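Local coordinates for putative uncharacterized protein TTHA1012 (Thermus thermophilus, PDB 2YZY), which is of unknown function but has a LolA-like fold, which suggests that it binds lipid or lipoprotein acyl chains, at residues A[142-150]-A[158-166]; A[37-45]-A[55-63]. All coordinates share one frame; numbering follows the deposited sequence.

Interaction 1 of 2, residues A[142-150]-A[158-166]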
loop_
_atom_site.group_PDB
_atom_site.type_symbol
_atom_site.label_atom_id
_atom_site.label_comp_id
_atom_site.label_asym_id
_atom_site.label_seq_id
_atom_site.Cartn_x
_atom_site.Cartn_y
_atom_site.Cartn_z
ATOM N N GLY A 142 8.041 -8.806 12.027
ATOM C CA GLY A 142 8.320 -7.646 12.854
ATOM C C GLY A 142 7.120 -7.195 13.666
ATOM O O GLY A 142 7.144 -6.130 14.282
ATOM N N PHE A 143 6.067 -8.006 13.667
ATOM C CA PHE A 143 4.852 -7.689 14.410
ATOM C C PHE A 143 4.172 -8.980 14.853
ATOM O O PHE A 143 4.430 -10.047 14.297
ATOM C CB PHE A 143 3.904 -6.858 13.539
ATOM C CG PHE A 143 3.396 -7.587 12.328
ATOM C CD1 PHE A 143 2.189 -8.279 12.371
ATOM C CD2 PHE A 143 4.130 -7.591 11.146
ATOM C CE1 PHE A 143 1.719 -8.963 11.253
ATOM C CE2 PHE A 143 3.668 -8.273 10.021
ATOM C CZ PHE A 143 2.460 -8.960 10.075
ATOM N N ALA A 144 3.304 -8.882 15.854
ATOM C CA ALA A 144 2.615 -10.056 16.376
ATOM C C ALA A 144 1.284 -10.338 15.690
ATOM O O ALA A 144 0.904 -11.496 15.511
ATOM C CB ALA A 144 2.399 -9.902 17.878
ATOM N N ALA A 145 0.576 -9.282 15.308
ATOM C CA ALA A 145 -0.717 -9.446 14.659
ATOM C C ALA A 145 -1.094 -8.206 13.864
ATOM O O ALA A 145 -0.466 -7.156 13.999
ATOM C CB ALA A 145 -1.787 -9.737 15.705
ATOM N N MET A 146 -2.123 -8.334 13.036
ATOM C CA MET A 146 -2.568 -7.210 12.232
ATOM C C MET A 146 -4.073 -7.192 12.040
ATOM O O MET A 146 -4.755 -8.210 12.192
ATOM C CB MET A 146 -1.893 -7.236 10.859
ATOM C CG MET A 146 -2.420 -8.313 9.927
ATOM S SD MET A 146 -1.696 -8.225 8.275
ATOM C CE MET A 146 -2.633 -6.898 7.553
ATOM N N GLU A 147 -4.578 -6.009 11.717
ATOM C CA GLU A 147 -5.990 -5.803 11.447
ATOM C C GLU A 147 -6.038 -5.241 10.034
ATOM O O GLU A 147 -5.259 -4.349 9.694
ATOM C CB GLU A 147 -6.590 -4.783 12.422
ATOM C CG GLU A 147 -6.498 -5.189 13.888
ATOM C CD GLU A 147 -6.975 -4.101 14.835
ATOM O OE1 GLU A 147 -7.270 -2.978 14.372
ATOM O OE2 GLU A 147 -7.047 -4.368 16.053
ATOM N N LEU A 148 -6.928 -5.779 9.210
ATOM C CA LEU A 148 -7.095 -5.309 7.841
ATOM C C LEU A 148 -8.574 -5.001 7.658
ATOM O O LEU A 148 -9.420 -5.874 7.835
ATOM C CB LEU A 148 -6.657 -6.380 6.835
ATOM C CG LEU A 148 -6.895 -6.051 5.352
ATOM C CD1 LEU A 148 -6.190 -4.749 4.986
ATOM C CD2 LEU A 148 -6.383 -7.189 4.477
ATOM N N TYR A 149 -8.879 -3.754 7.317
ATOM C CA TYR A 149 -10.259 -3.321 7.124
ATOM C C TYR A 149 -10.574 -3.177 5.644
ATOM O O TYR A 149 -9.865 -2.478 4.912
ATOM C CB TYR A 149 -10.479 -1.997 7.857
ATOM C CG TYR A 149 -10.285 -2.120 9.351
ATOM C CD1 TYR A 149 -11.350 -2.449 10.187
ATOM C CD2 TYR A 149 -9.027 -1.947 9.926
ATOM C CE1 TYR A 149 -11.167 -2.604 11.562
ATOM C CE2 TYR A 149 -8.832 -2.099 11.297
ATOM C CZ TYR A 149 -9.909 -2.428 12.107
ATOM O OH TYR A 149 -9.725 -2.582 13.463
ATOM N N ILE A 150 -11.642 -3.845 5.215
ATOM C CA ILE A 150 -12.069 -3.842 3.818
ATOM C C ILE A 150 -13.478 -3.277 3.658
ATOM O O ILE A 150 -14.427 -3.767 4.276
ATOM C CB ILE A 150 -12.068 -5.281 3.244
ATOM C CG1 ILE A 150 -10.690 -5.928 3.435
ATOM C CG2 ILE A 150 -12.483 -5.260 1.773
ATOM C CD1 ILE A 150 -9.546 -5.206 2.725
ATOM N N LEU A 158 -9.073 -0.248 3.464
ATOM C CA LEU A 158 -9.263 1.074 4.033
ATOM C C LEU A 158 -8.248 1.364 5.125
ATOM O O LEU A 158 -7.911 2.523 5.371
ATOM C CB LEU A 158 -10.662 1.209 4.639
ATOM C CG LEU A 158 -11.868 1.206 3.705
ATOM C CD1 LEU A 158 -13.146 1.266 4.533
ATOM C CD2 LEU A 158 -11.781 2.397 2.764
ATOM N N ARG A 159 -7.755 0.312 5.772
ATOM C CA ARG A 159 -6.834 0.505 6.884
ATOM C C ARG A 159 -6.051 -0.754 7.244
ATOM O O ARG A 159 -6.588 -1.861 7.210
ATOM C CB ARG A 159 -7.647 0.972 8.099
ATOM C CG ARG A 159 -6.853 1.398 9.316
ATOM C CD ARG A 159 -7.815 1.744 10.441
ATOM N NE ARG A 159 -7.153 2.348 11.592
ATOM C CZ ARG A 159 -7.784 2.673 12.715
ATOM N NH1 ARG A 159 -9.087 2.451 12.828
ATOM N NH2 ARG A 159 -7.115 3.220 13.722
ATOM N N PHE A 160 -4.778 -0.568 7.583
ATOM C CA PHE A 160 -3.896 -1.662 7.984
ATOM C C PHE A 160 -3.334 -1.292 9.351
ATOM O O PHE A 160 -2.782 -0.204 9.522
ATOM C CB PHE A 160 -2.720 -1.811 7.009
ATOM C CG PHE A 160 -3.122 -2.102 5.589
ATOM C CD1 PHE A 160 -2.951 -3.374 5.052
ATOM C CD2 PHE A 160 -3.630 -1.093 4.775
ATOM C CE1 PHE A 160 -3.277 -3.637 3.721
ATOM C CE2 PHE A 160 -3.959 -1.347 3.441
ATOM C CZ PHE A 160 -3.781 -2.620 2.915
ATOM N N VAL A 161 -3.465 -2.192 10.320
ATOM C CA VAL A 161 -2.955 -1.934 11.664
ATOM C C VAL A 161 -2.079 -3.093 12.112
ATOM O O VAL A 161 -2.523 -4.239 12.137
ATOM C CB VAL A 161 -4.099 -1.772 12.692
ATOM C CG1 VAL A 161 -3.522 -1.382 14.042
ATOM C CG2 VAL A 161 -5.090 -0.719 12.221
ATOM N N PHE A 162 -0.834 -2.787 12.461
ATOM C CA PHE A 162 0.119 -3.798 12.912
ATOM C C PHE A 162 0.355 -3.636 14.408
ATOM O O PHE A 162 0.645 -2.539 14.885
ATOM C CB PHE A 162 1.427 -3.641 12.134
ATOM C CG PHE A 162 1.275 -3.878 10.660
ATOM C CD1 PHE A 162 1.358 -5.165 10.136
ATOM C CD2 PHE A 162 0.984 -2.821 9.801
ATOM C CE1 PHE A 162 1.148 -5.398 8.778
ATOM C CE2 PHE A 162 0.772 -3.043 8.441
ATOM C CZ PHE A 162 0.854 -4.336 7.929
ATOM N N LEU A 163 0.229 -4.739 15.143
ATOM C CA LEU A 163 0.382 -4.726 16.595
ATOM C C LEU A 163 1.523 -5.607 17.095
ATOM O O LEU A 163 1.852 -6.616 16.476
ATOM C CB LEU A 163 -0.914 -5.216 17.244
ATOM C CG LEU A 163 -2.236 -4.630 16.741
ATOM C CD1 LEU A 163 -3.392 -5.414 17.341
ATOM C CD2 LEU A 163 -2.325 -3.162 17.104
ATOM N N ASP A 164 2.114 -5.232 18.226
ATOM C CA ASP A 164 3.182 -6.044 18.795
ATOM C C ASP A 164 2.555 -7.049 19.759
ATOM O O ASP A 164 1.331 -7.187 19.808
ATOM C CB ASP A 164 4.231 -5.177 19.518
ATOM C CG ASP A 164 3.703 -4.521 20.784
ATOM O OD1 ASP A 164 2.618 -4.899 21.272
ATOM O OD2 ASP A 164 4.399 -3.624 21.308
ATOM N N GLU A 165 3.393 -7.744 20.522
ATOM C CA GLU A 165 2.933 -8.752 21.475
ATOM C C GLU A 165 1.935 -8.250 22.519
ATOM O O GLU A 165 1.016 -8.977 22.906
ATOM C CB GLU A 165 4.135 -9.370 22.196
ATOM C CG GLU A 165 5.160 -10.023 21.280
ATOM C CD GLU A 165 4.592 -11.199 20.508
ATOM O OE1 GLU A 165 4.035 -12.118 21.146
ATOM O OE2 GLU A 165 4.708 -11.208 19.266
ATOM N N LYS A 166 2.121 -7.018 22.982
ATOM C CA LYS A 166 1.246 -6.437 23.999
ATOM C C LYS A 166 -0.004 -5.780 23.418
ATOM O O LYS A 166 -0.862 -5.300 24.159
ATOM C CB LYS A 166 2.018 -5.403 24.825
ATOM C CG LYS A 166 3.215 -5.963 25.581
ATOM C CD LYS A 166 2.789 -6.975 26.633
ATOM C CE LYS A 166 3.983 -7.480 27.430
ATOM N NZ LYS A 166 3.580 -8.482 28.455
#

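Interaction 2 of 2, residues A[37-45]-A[55-63]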
loop_
_atom_site.group_PDB
_atom_site.type_symbol
_atom_site.label_atom_id
_atom_site.label_comp_id
_atom_site.label_asym_id
_atom_site.label_seq_id
_atom_site.Cartn_x
_atom_site.Cartn_y
_atom_site.Cartn_z
ATOM N N GLU A 37 8.197 7.622 16.647
ATOM C CA GLU A 37 7.002 7.589 15.754
ATOM C C GLU A 37 7.016 8.758 14.775
ATOM O O GLU A 37 7.385 9.876 15.133
ATOM C CB GLU A 37 5.720 7.645 16.588
ATOM C CG GLU A 37 4.441 7.620 15.766
ATOM C CD GLU A 37 3.194 7.709 16.625
ATOM O OE1 GLU A 37 3.000 8.748 17.294
ATOM O OE2 GLU A 37 2.409 6.738 16.636
ATOM N N GLU A 38 6.615 8.495 13.536
ATOM C CA GLU A 38 6.577 9.536 12.517
ATOM C C GLU A 38 5.334 9.384 11.654
ATOM O O GLU A 38 4.693 8.332 11.658
ATOM C CB GLU A 38 7.823 9.467 11.627
ATOM C CG GLU A 38 9.132 9.661 12.375
ATOM C CD GLU A 38 10.297 9.930 11.446
ATOM O OE1 GLU A 38 10.287 10.983 10.770
ATOM O OE2 GLU A 38 11.221 9.092 11.387
ATOM N N GLU A 39 4.989 10.441 10.927
ATOM C CA GLU A 39 3.828 10.395 10.050
ATOM C C GLU A 39 4.273 9.959 8.665
ATOM O O GLU A 39 5.299 10.417 8.157
ATOM C CB GLU A 39 3.156 11.768 9.931
ATOM C CG GLU A 39 1.868 11.731 9.100
ATOM C CD GLU A 39 1.281 13.103 8.804
ATOM O OE1 GLU A 39 1.312 13.978 9.694
ATOM O OE2 GLU A 39 0.768 13.299 7.680
ATOM N N LEU A 40 3.506 9.058 8.065
ATOM C CA LEU A 40 3.797 8.588 6.721
ATOM C C LEU A 40 2.676 9.083 5.816
ATOM O O LEU A 40 1.496 8.974 6.155
ATOM C CB LEU A 40 3.852 7.056 6.673
ATOM C CG LEU A 40 4.149 6.441 5.301
ATOM C CD1 LEU A 40 5.580 6.749 4.904
ATOM C CD2 LEU A 40 3.935 4.936 5.347
ATOM N N LEU A 41 3.046 9.653 4.676
ATOM C CA LEU A 41 2.059 10.127 3.714
ATOM C C LEU A 41 2.590 9.780 2.337
ATOM O O LEU A 41 3.745 10.062 2.027
ATOM C CB LEU A 41 1.847 11.638 3.823
ATOM C CG LEU A 41 0.804 12.216 2.854
ATOM C CD1 LEU A 41 -0.576 11.645 3.171
ATOM C CD2 LEU A 41 0.766 13.732 2.971
ATOM N N ALA A 42 1.753 9.163 1.512
ATOM C CA ALA A 42 2.190 8.788 0.179
ATOM C C ALA A 42 1.026 8.640 -0.784
ATOM O O ALA A 42 -0.121 8.473 -0.374
ATOM C CB ALA A 42 2.958 7.475 0.249
ATOM N N ARG A 43 1.327 8.732 -2.073
ATOM C CA ARG A 43 0.310 8.528 -3.093
ATOM C C ARG A 43 0.655 7.183 -3.715
ATOM O O ARG A 43 1.828 6.854 -3.888
ATOM C CB ARG A 43 0.348 9.624 -4.159
ATOM C CG ARG A 43 -0.140 10.990 -3.685
ATOM C CD ARG A 43 -0.329 11.920 -4.879
ATOM N NE ARG A 43 -0.841 13.239 -4.511
ATOM C CZ ARG A 43 -0.080 14.301 -4.261
ATOM N NH1 ARG A 43 1.243 14.213 -4.337
ATOM N NH2 ARG A 43 -0.649 15.459 -3.956
ATOM N N VAL A 44 -0.368 6.401 -4.031
ATOM C CA VAL A 44 -0.172 5.075 -4.608
ATOM C C VAL A 44 -0.870 4.975 -5.964
ATOM O O VAL A 44 -1.965 5.498 -6.141
ATOM C CB VAL A 44 -0.721 3.999 -3.652
ATOM C CG1 VAL A 44 -0.520 2.625 -4.240
ATOM C CG2 VAL A 44 -0.029 4.114 -2.292
ATOM N N TYR A 45 -0.220 4.302 -6.912
ATOM C CA TYR A 45 -0.744 4.141 -8.265
ATOM C C TYR A 45 -0.656 2.693 -8.696
ATOM O O TYR A 45 0.363 2.037 -8.485
ATOM C CB TYR A 45 0.067 4.996 -9.241
ATOM C CG TYR A 45 0.001 6.464 -8.924
ATOM C CD1 TYR A 45 -0.978 7.273 -9.495
ATOM C CD2 TYR A 45 0.870 7.032 -7.989
ATOM C CE1 TYR A 45 -1.098 8.611 -9.144
ATOM C CE2 TYR A 45 0.756 8.365 -7.628
ATOM C CZ TYR A 45 -0.229 9.146 -8.207
ATOM O OH TYR A 45 -0.354 10.463 -7.831
ATOM N N VAL A 55 4.643 4.011 -5.776
ATOM C CA VAL A 55 4.344 4.658 -4.504
ATOM C C VAL A 55 5.220 5.902 -4.422
ATOM O O VAL A 55 6.434 5.831 -4.630
ATOM C CB VAL A 55 4.655 3.729 -3.313
ATOM C CG1 VAL A 55 4.330 4.443 -2.001
ATOM C CG2 VAL A 55 3.848 2.434 -3.442
ATOM N N GLU A 56 4.598 7.044 -4.146
ATOM C CA GLU A 56 5.313 8.317 -4.056
ATOM C C GLU A 56 5.186 8.855 -2.640
ATOM O O GLU A 56 4.084 9.054 -2.139
ATOM C CB GLU A 56 4.730 9.308 -5.068
ATOM C CG GLU A 56 4.929 8.843 -6.511
ATOM C CD GLU A 56 4.306 9.759 -7.544
ATOM O OE1 GLU A 56 3.851 10.866 -7.181
ATOM O OE2 GLU A 56 4.283 9.367 -8.731
ATOM N N PHE A 57 6.323 9.098 -2.000
ATOM C CA PHE A 57 6.326 9.567 -0.621
ATOM C C PHE A 57 6.317 11.074 -0.441
ATOM O O PHE A 57 7.021 11.806 -1.144
ATOM C CB PHE A 57 7.523 8.952 0.102
ATOM C CG PHE A 57 7.492 7.456 0.125
ATOM C CD1 PHE A 57 6.791 6.779 1.117
ATOM C CD2 PHE A 57 8.117 6.720 -0.877
ATOM C CE1 PHE A 57 6.713 5.388 1.108
ATOM C CE2 PHE A 57 8.043 5.328 -0.895
ATOM C CZ PHE A 57 7.340 4.662 0.100
ATOM N N LEU A 58 5.510 11.521 0.519
ATOM C CA LEU A 58 5.368 12.936 0.842
ATOM C C LEU A 58 5.844 13.270 2.261
ATOM O O LEU A 58 6.310 14.378 2.518
ATOM C CB LEU A 58 3.905 13.356 0.662
ATOM C CG LEU A 58 3.415 13.297 -0.790
ATOM C CD1 LEU A 58 1.900 13.435 -0.834
ATOM C CD2 LEU A 58 4.081 14.395 -1.602
ATOM N N LYS A 59 5.701 12.315 3.178
ATOM C CA LYS A 59 6.131 12.476 4.569
ATOM C C LYS A 59 6.628 11.115 5.039
ATOM O O LYS A 59 6.133 10.087 4.588
ATOM C CB LYS A 59 4.965 12.905 5.457
ATOM C CG LYS A 59 4.353 14.246 5.114
ATOM C CD LYS A 59 3.241 14.558 6.109
ATOM C CE LYS A 59 2.500 15.823 5.744
ATOM N NZ LYS A 59 1.398 16.072 6.717
ATOM N N PRO A 60 7.594 11.084 5.970
ATOM C CA PRO A 60 8.269 12.204 6.628
ATOM C C PRO A 60 9.341 12.865 5.769
ATOM O O PRO A 60 9.534 12.499 4.611
ATOM C CB PRO A 60 8.845 11.554 7.875
ATOM C CG PRO A 60 9.250 10.214 7.373
ATOM C CD PRO A 60 8.064 9.798 6.522
ATOM N N GLY A 61 10.039 13.834 6.357
ATOM C CA GLY A 61 11.076 14.552 5.634
ATOM C C GLY A 61 12.147 13.674 5.018
ATOM O O GLY A 61 12.677 13.995 3.959
ATOM N N SER A 62 12.474 12.573 5.686
ATOM C CA SER A 62 13.493 11.658 5.187
ATOM C C SER A 62 13.074 10.923 3.916
ATOM O O SER A 62 13.933 10.424 3.185
ATOM C CB SER A 62 13.852 10.636 6.264
ATOM O OG SER A 62 12.726 9.848 6.609
ATOM N N LEU A 63 11.767 10.849 3.652
ATOM C CA LEU A 63 11.269 10.153 2.465
ATOM C C LEU A 63 10.647 11.082 1.428
ATOM O O LEU A 63 10.382 10.668 0.301
ATOM C CB LEU A 63 10.226 9.095 2.854
ATOM C CG LEU A 63 10.623 8.015 3.863
ATOM C CD1 LEU A 63 9.483 7.010 3.990
ATOM C CD2 LEU A 63 11.887 7.318 3.409
HETATM O O HOH W 1 12.238 12.365 8.706
HETATM O O HOH W 2 12.614 9.332 9.141
HETATM O O HOH W 3 3.460 12.440 -4.935
HETATM O O HOH W 4 1.889 11.998 -8.580
#

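Interaction 1 of 2, residues A[142-150]-A[158-166]
A145, E147 and Y149 are the hydrogen-bonded partners of L163, V161 and R159 in an antiparallel beta hairpin, the axes of strands 145-150 and 158-163 approaching to 4.6 Å. Its open end carries a classic beta bulge: L163 O accepts from A144 N at 2.8 Å and from A145 N at 3.2 Å, the first donor in the carbonyl plane and the second tilted from it. M146, L148, F160 and F162 form an apolar face, extended by F143 from just before the strand. With CG held between its backbone N and carbonyl carbon (chi1 64°), F143 offers its ring face to the edge of F162, whose CD1 stands 3.6 Å above the plane, over the ring centre; the planes meet at 72°, a T-shaped stack. Replacing F143 by an alanine would probably leave a gap beside F162 and free that ring to shift. M146, bent at chi3, brings its flexible thioether obliquely to F162, a Met-aromatic contact. L148 lays CD1 over the face of F160, 3.7 Å from the ring centroid, in a CH-pi contact. The opposite face is more polar. R159 runs its extended aliphatic chain alongside Y149, CB lying 3.7 Å from Y149 CD2, and carries its charge on to D172. Beside V161, Y149 OH donates to E147 OE1 at 2.6 Å, reaching it from above the carboxylate plane.

Interaction 2 of 2, residues A[37-45]-A[55-63]
The hairpin of strands 39-47 and 52-59 is interrupted by a classic beta bulge, where L58 and K59 both face L41. L41 O accepts from L58 N at 2.7 Å and from K59 N at 3.2 Å, both approaching from the same side of its carbonyl plane. The bulge shifts the register by one, so that A42 pairs with F57 and its small CB meets F57 CD1. L40 extends its CD1 to the edge of the same ring, 4.0 Å from F57 CD1, and also touches L63. On the other face the long chains of E39 and K59 cross, and K59 NZ forms a salt bridge with E39 OE2 at 3.0 Å, an oxygen that Q28 also binds. P60, after a cis peptide bond, follows K59, its nitrogen without a hydrogen for E39 O. R43 NH1 lies 3.6 Å from L58 CD1, which sits over the guanidinium face, while water 3 links NH1 to E56 OE1. Water 4 joins that oxygen to Y45 OH, and E56 OE2 pairs with R54 and R190. Strand 23-30 flanks strand 39-47, hydrogen-bonded through L40, A42 and V44; strand 67-70 lies beyond strand 52-59, touched by E56 and F57.

Both contacts are antiparallel hairpins with a classic bulge, yet they hold different strands of the LolA-like fold, with strands 169-180 and 23-30 lying between them; their centres are 19 Å apart and they do not touch. Interaction 1 is partly buried and is marked by aromatic contacts and one Met-aromatic contact on one face, flanked by strand 128-136, with L117 of strand 116-125 touching M146 and L148. Interaction 2 is the more exposed, and charged side chains and water bridges accompany an apolar patch of leucine, valine, alanine and one phenylalanine. The bulges differ too: in 142-150 with 158-166 the extra residue is on the earlier strand, and in 37-45 with 55-63 it is on the later one.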